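Local coordinates for protein myosin IE heavy chain (PDB 1LKX) that binds actin and hydrolyses ATP as the motor domain of a single-headed myosin, and may move membranes relative to actin, at residues 459-473 against 514-526. Numbering follows the deposited sequence.
Sequences LDEACLIAKSTDQTF and YDVRGFLDKNKDT
Asp-470, in the first turn of helix 470-480, points its carboxylate at the N-terminal end of helix 519-524 and takes a backbone N-H on each oxygen. OD1 receives Gly-518 N at 2.6 Å, from above the carboxylate plane, while OD2 accepts Leu-520 N at 3.3 Å, nearly along its C-O axis. Gly-518 N lies within the type II turn from Val-516 to Phe-519; Leu-520 N directly follows it. A chi1 of -69° sets CG opposite the carbonyl carbon, which swings the carboxylate toward both amides. An alanine here would probably leave them without this acceptor and the helix start less firmly tied to helix 470-480. Beside it, Leu-520 fits as a knob among Leu-459, Ala-462, Cys-463 and Asp-470. Asn-523 ND2 donates to Asp-460 OD1 (2.9 Å), on its anti side, and to Cys-463 SG (3.3 Å), whereas OD1 accepts from Gly-563 N. Asp-460 OD2 turns to Thr-561 OG1. Val-516 CG1 meets the edge of the Phe-473 ring. Away from the motor domain's nucleotide site, the contact joins helices 455-464 and 470-480 to the short helix after strand 510-515. One carboxylate thus serves the N-cap and first turn, where its negative charge probably suits the helix dipole, while Asn-523 has both amide ends engaged.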
loop_
_atom_site.group_PDB
_atom_site.type_symbol
_atom_site.label_atom_id
_atom_site.label_comp_id
_atom_site.label_asym_id
_atom_site.label_seq_id
_atom_site.Cartn_x
_atom_site.Cartn_y
_atom_site.Cartn_z
ATOM N N LEU A 459 -15.874 -9.160 -15.841
ATOM C CA LEU A 459 -16.366 -9.697 -14.578
ATOM C C LEU A 459 -17.502 -8.828 -14.059
ATOM O O LEU A 459 -18.437 -9.314 -13.431
ATOM C CB LEU A 459 -15.216 -9.758 -13.556
ATOM C CG LEU A 459 -15.354 -10.424 -12.173
ATOM C CD1 LEU A 459 -15.614 -9.365 -11.149
ATOM C CD2 LEU A 459 -16.441 -11.490 -12.169
ATOM N N ASP A 460 -17.416 -7.535 -14.331
ATOM C CA ASP A 460 -18.440 -6.592 -13.905
ATOM C C ASP A 460 -19.740 -6.875 -14.652
ATOM O O ASP A 460 -20.770 -7.205 -14.056
ATOM C CB ASP A 460 -17.976 -5.169 -14.215
ATOM C CG ASP A 460 -17.651 -4.373 -12.970
ATOM O OD1 ASP A 460 -17.114 -4.956 -11.999
ATOM O OD2 ASP A 460 -17.920 -3.152 -12.973
ATOM N N GLU A 461 -19.668 -6.741 -15.970
ATOM C CA GLU A 461 -20.800 -6.962 -16.853
ATOM C C GLU A 461 -21.385 -8.361 -16.696
ATOM O O GLU A 461 -22.580 -8.564 -16.902
ATOM C CB GLU A 461 -20.358 -6.711 -18.296
ATOM C CG GLU A 461 -21.368 -7.101 -19.357
ATOM C CD GLU A 461 -21.266 -8.568 -19.732
ATOM O OE1 GLU A 461 -20.198 -8.968 -20.250
ATOM O OE2 GLU A 461 -22.247 -9.315 -19.506
ATOM N N ALA A 462 -20.546 -9.321 -16.329
ATOM C CA ALA A 462 -21.007 -10.688 -16.125
ATOM C C ALA A 462 -21.852 -10.774 -14.855
ATOM O O ALA A 462 -22.639 -11.703 -14.687
ATOM C CB ALA A 462 -19.816 -11.629 -16.023
ATOM N N CYS A 463 -21.686 -9.803 -13.960
ATOM C CA CYS A 463 -22.439 -9.776 -12.714
ATOM C C CYS A 463 -23.885 -9.397 -12.965
ATOM O O CYS A 463 -24.788 -9.808 -12.236
ATOM C CB CYS A 463 -21.831 -8.771 -11.739
ATOM S SG CYS A 463 -20.380 -9.362 -10.853
ATOM N N LEU A 464 -24.093 -8.600 -14.001
ATOM C CA LEU A 464 -25.423 -8.146 -14.359
ATOM C C LEU A 464 -26.336 -9.293 -14.779
ATOM O O LEU A 464 -27.521 -9.293 -14.464
ATOM C CB LEU A 464 -25.323 -7.120 -15.485
ATOM C CG LEU A 464 -24.443 -5.906 -15.177
ATOM C CD1 LEU A 464 -24.412 -4.970 -16.376
ATOM C CD2 LEU A 464 -24.979 -5.196 -13.951
ATOM N N ILE A 465 -25.786 -10.267 -15.496
ATOM C CA ILE A 465 -26.557 -11.419 -15.954
ATOM C C ILE A 465 -26.823 -12.363 -14.786
ATOM O O ILE A 465 -25.964 -13.155 -14.409
ATOM C CB ILE A 465 -25.790 -12.165 -17.032
ATOM C CG1 ILE A 465 -25.399 -11.183 -18.140
ATOM C CG2 ILE A 465 -26.623 -13.327 -17.542
ATOM C CD1 ILE A 465 -24.337 -11.707 -19.096
ATOM N N ALA A 466 -28.025 -12.280 -14.229
ATOM C CA ALA A 466 -28.415 -13.088 -13.076
ATOM C C ALA A 466 -28.301 -14.589 -13.271
ATOM O O ALA A 466 -28.489 -15.355 -12.328
ATOM C CB ALA A 466 -29.838 -12.729 -12.650
ATOM N N LYS A 467 -27.992 -15.019 -14.486
ATOM C CA LYS A 467 -27.869 -16.447 -14.747
ATOM C C LYS A 467 -26.438 -16.962 -14.683
ATOM O O LYS A 467 -26.202 -18.073 -14.210
ATOM C CB LYS A 467 -28.483 -16.792 -16.103
ATOM C CG LYS A 467 -29.951 -16.408 -16.215
ATOM C CD LYS A 467 -30.749 -16.741 -14.938
ATOM C CE LYS A 467 -30.606 -18.203 -14.518
ATOM N NZ LYS A 467 -31.069 -19.142 -15.578
ATOM N N SER A 468 -25.490 -16.146 -15.144
ATOM C CA SER A 468 -24.074 -16.512 -15.162
ATOM C C SER A 468 -23.505 -16.929 -13.802
ATOM O O SER A 468 -24.024 -16.546 -12.750
ATOM C CB SER A 468 -23.243 -15.357 -15.728
ATOM O OG SER A 468 -23.428 -14.182 -14.961
ATOM N N THR A 469 -22.433 -17.724 -13.852
ATOM C CA THR A 469 -21.746 -18.224 -12.659
ATOM C C THR A 469 -20.241 -18.056 -12.827
ATOM O O THR A 469 -19.759 -17.789 -13.928
ATOM C CB THR A 469 -22.024 -19.727 -12.422
ATOM O OG1 THR A 469 -21.532 -20.495 -13.532
ATOM C CG2 THR A 469 -23.507 -19.969 -12.258
ATOM N N ASP A 470 -19.503 -18.212 -11.734
ATOM C CA ASP A 470 -18.051 -18.093 -11.774
ATOM C C ASP A 470 -17.498 -18.762 -13.024
ATOM O O ASP A 470 -16.671 -18.192 -13.730
ATOM C CB ASP A 470 -17.442 -18.757 -10.542
ATOM C CG ASP A 470 -17.746 -18.007 -9.262
ATOM O OD1 ASP A 470 -17.683 -18.631 -8.183
ATOM O OD2 ASP A 470 -18.039 -16.793 -9.326
ATOM N N GLN A 471 -17.982 -19.971 -13.291
ATOM C CA GLN A 471 -17.548 -20.753 -14.438
ATOM C C GLN A 471 -17.821 -20.096 -15.787
ATOM O O GLN A 471 -16.927 -20.026 -16.633
ATOM C CB GLN A 471 -18.204 -22.129 -14.409
ATOM C CG GLN A 471 -17.573 -23.129 -15.359
ATOM C CD GLN A 471 -16.082 -23.307 -15.109
ATOM O OE1 GLN A 471 -15.638 -23.443 -13.959
ATOM N NE2 GLN A 471 -15.299 -23.319 -16.185
ATOM N N THR A 472 -19.047 -19.622 -15.997
ATOM C CA THR A 472 -19.408 -18.978 -17.266
ATOM C C THR A 472 -18.550 -17.745 -17.488
ATOM O O THR A 472 -18.292 -17.361 -18.629
ATOM C CB THR A 472 -20.915 -18.553 -17.318
ATOM O OG1 THR A 472 -21.117 -17.343 -16.572
ATOM C CG2 THR A 472 -21.797 -19.648 -16.732
ATOM N N PHE A 473 -18.119 -17.126 -16.391
ATOM C CA PHE A 473 -17.269 -15.940 -16.451
ATOM C C PHE A 473 -15.880 -16.335 -16.930
ATOM O O PHE A 473 -15.282 -15.649 -17.753
ATOM C CB PHE A 473 -17.160 -15.289 -15.068
ATOM C CG PHE A 473 -15.996 -14.338 -14.931
ATOM C CD1 PHE A 473 -15.883 -13.230 -15.760
ATOM C CD2 PHE A 473 -15.009 -14.559 -13.976
ATOM C CE1 PHE A 473 -14.805 -12.358 -15.641
ATOM C CE2 PHE A 473 -13.929 -13.690 -13.852
ATOM C CZ PHE A 473 -13.828 -12.589 -14.688
ATOM N N TYR A 514 -5.044 -17.288 -10.670
ATOM C CA TYR A 514 -6.229 -16.913 -9.914
ATOM C C TYR A 514 -7.339 -17.942 -10.036
ATOM O O TYR A 514 -7.586 -18.482 -11.114
ATOM C CB TYR A 514 -6.729 -15.562 -10.399
ATOM C CG TYR A 514 -5.728 -14.457 -10.218
ATOM C CD1 TYR A 514 -5.554 -13.837 -8.984
ATOM C CD2 TYR A 514 -4.941 -14.033 -11.280
ATOM C CE1 TYR A 514 -4.617 -12.816 -8.812
ATOM C CE2 TYR A 514 -3.994 -13.010 -11.123
ATOM C CZ TYR A 514 -3.836 -12.405 -9.890
ATOM O OH TYR A 514 -2.898 -11.398 -9.757
ATOM N N ASP A 515 -7.999 -18.216 -8.915
ATOM C CA ASP A 515 -9.095 -19.169 -8.892
ATOM C C ASP A 515 -10.389 -18.363 -8.960
ATOM O O ASP A 515 -10.694 -17.603 -8.055
ATOM C CB ASP A 515 -9.030 -20.000 -7.613
ATOM C CG ASP A 515 -10.136 -21.031 -7.528
ATOM O OD1 ASP A 515 -10.161 -21.780 -6.528
ATOM O OD2 ASP A 515 -10.978 -21.092 -8.453
ATOM N N VAL A 516 -11.131 -18.532 -10.050
ATOM C CA VAL A 516 -12.384 -17.819 -10.286
ATOM C C VAL A 516 -13.464 -18.028 -9.219
ATOM O O VAL A 516 -14.407 -17.253 -9.134
ATOM C CB VAL A 516 -12.971 -18.212 -11.662
ATOM C CG1 VAL A 516 -14.266 -17.495 -11.905
ATOM C CG2 VAL A 516 -12.008 -17.862 -12.747
ATOM N N ARG A 517 -13.322 -19.066 -8.403
ATOM C CA ARG A 517 -14.296 -19.375 -7.359
ATOM C C ARG A 517 -14.634 -18.198 -6.442
ATOM O O ARG A 517 -13.778 -17.677 -5.733
ATOM C CB ARG A 517 -13.782 -20.539 -6.510
ATOM C CG ARG A 517 -14.846 -21.249 -5.674
ATOM C CD ARG A 517 -14.249 -22.335 -4.763
ATOM N NE ARG A 517 -13.021 -22.950 -5.286
ATOM C CZ ARG A 517 -12.891 -23.520 -6.485
ATOM N NH1 ARG A 517 -13.917 -23.569 -7.335
ATOM N NH2 ARG A 517 -11.720 -24.047 -6.835
ATOM N N GLY A 518 -15.896 -17.790 -6.460
ATOM C CA GLY A 518 -16.340 -16.699 -5.612
ATOM C C GLY A 518 -16.135 -15.305 -6.164
ATOM O O GLY A 518 -16.496 -14.327 -5.522
ATOM N N PHE A 519 -15.559 -15.205 -7.353
ATOM C CA PHE A 519 -15.309 -13.908 -7.979
ATOM C C PHE A 519 -16.551 -13.041 -8.184
ATOM O O PHE A 519 -16.476 -11.823 -8.068
ATOM C CB PHE A 519 -14.613 -14.095 -9.332
ATOM C CG PHE A 519 -13.127 -13.894 -9.288
ATOM C CD1 PHE A 519 -12.347 -14.575 -8.365
ATOM C CD2 PHE A 519 -12.506 -13.030 -10.180
ATOM C CE1 PHE A 519 -10.964 -14.399 -8.329
ATOM C CE2 PHE A 519 -11.131 -12.848 -10.151
ATOM C CZ PHE A 519 -10.358 -13.533 -9.223
ATOM N N LEU A 520 -17.689 -13.654 -8.487
ATOM C CA LEU A 520 -18.889 -12.866 -8.711
ATOM C C LEU A 520 -19.424 -12.215 -7.456
ATOM O O LEU A 520 -19.576 -11.001 -7.407
ATOM C CB LEU A 520 -19.982 -13.711 -9.360
ATOM C CG LEU A 520 -19.748 -13.929 -10.852
ATOM C CD1 LEU A 520 -20.843 -14.806 -11.406
ATOM C CD2 LEU A 520 -19.714 -12.592 -11.573
ATOM N N ASP A 521 -19.705 -13.015 -6.436
ATOM C CA ASP A 521 -20.243 -12.454 -5.214
ATOM C C ASP A 521 -19.235 -11.555 -4.520
ATOM O O ASP A 521 -19.615 -10.735 -3.692
ATOM C CB ASP A 521 -20.702 -13.557 -4.264
ATOM C CG ASP A 521 -19.549 -14.291 -3.634
ATOM O OD1 ASP A 521 -18.797 -14.954 -4.380
ATOM O OD2 ASP A 521 -19.390 -14.202 -2.394
ATOM N N LYS A 522 -17.957 -11.706 -4.850
ATOM C CA LYS A 522 -16.923 -10.860 -4.255
ATOM C C LYS A 522 -16.970 -9.477 -4.913
ATOM O O LYS A 522 -16.783 -8.449 -4.263
ATOM C CB LYS A 522 -15.539 -11.469 -4.474
ATOM C CG LYS A 522 -15.193 -12.626 -3.569
ATOM C CD LYS A 522 -14.323 -12.180 -2.407
ATOM C CE LYS A 522 -13.759 -13.385 -1.653
ATOM N NZ LYS A 522 -12.930 -14.284 -2.520
ATOM N N ASN A 523 -17.220 -9.469 -6.217
ATOM C CA ASN A 523 -17.291 -8.233 -6.983
ATOM C C ASN A 523 -18.643 -7.581 -6.751
ATOM O O ASN A 523 -18.752 -6.359 -6.697
ATOM C CB ASN A 523 -17.096 -8.552 -8.465
ATOM C CG ASN A 523 -17.052 -7.315 -9.337
ATOM O OD1 ASN A 523 -16.371 -6.338 -9.019
ATOM N ND2 ASN A 523 -17.765 -7.360 -10.460
ATOM N N LYS A 524 -19.678 -8.407 -6.619
ATOM C CA LYS A 524 -21.022 -7.894 -6.379
ATOM C C LYS A 524 -20.971 -7.102 -5.088
ATOM O O LYS A 524 -21.437 -5.966 -5.025
ATOM C CB LYS A 524 -22.045 -9.042 -6.284
ATOM C CG LYS A 524 -22.446 -9.610 -7.641
ATOM C CD LYS A 524 -23.423 -10.764 -7.537
ATOM C CE LYS A 524 -23.737 -11.328 -8.933
ATOM N NZ LYS A 524 -24.565 -12.579 -8.919
ATOM N N ASP A 525 -20.380 -7.707 -4.065
ATOM C CA ASP A 525 -20.237 -7.060 -2.770
ATOM C C ASP A 525 -21.575 -6.554 -2.228
ATOM O O ASP A 525 -21.732 -5.364 -1.933
ATOM C CB ASP A 525 -19.262 -5.889 -2.891
ATOM C CG ASP A 525 -18.816 -5.362 -1.542
ATOM O OD1 ASP A 525 -18.261 -4.241 -1.499
ATOM O OD2 ASP A 525 -19.012 -6.072 -0.525
ATOM N N THR A 526 -22.533 -7.462 -2.082
ATOM C CA THR A 526 -23.849 -7.082 -1.590
ATOM C C THR A 526 -24.216 -7.596 -0.196
ATOM O O THR A 526 -23.822 -8.687 0.231
ATOM C CB THR A 526 -24.939 -7.494 -2.607
ATOM O OG1 THR A 526 -25.072 -6.461 -3.590
ATOM C CG2 THR A 526 -26.284 -7.722 -1.916
#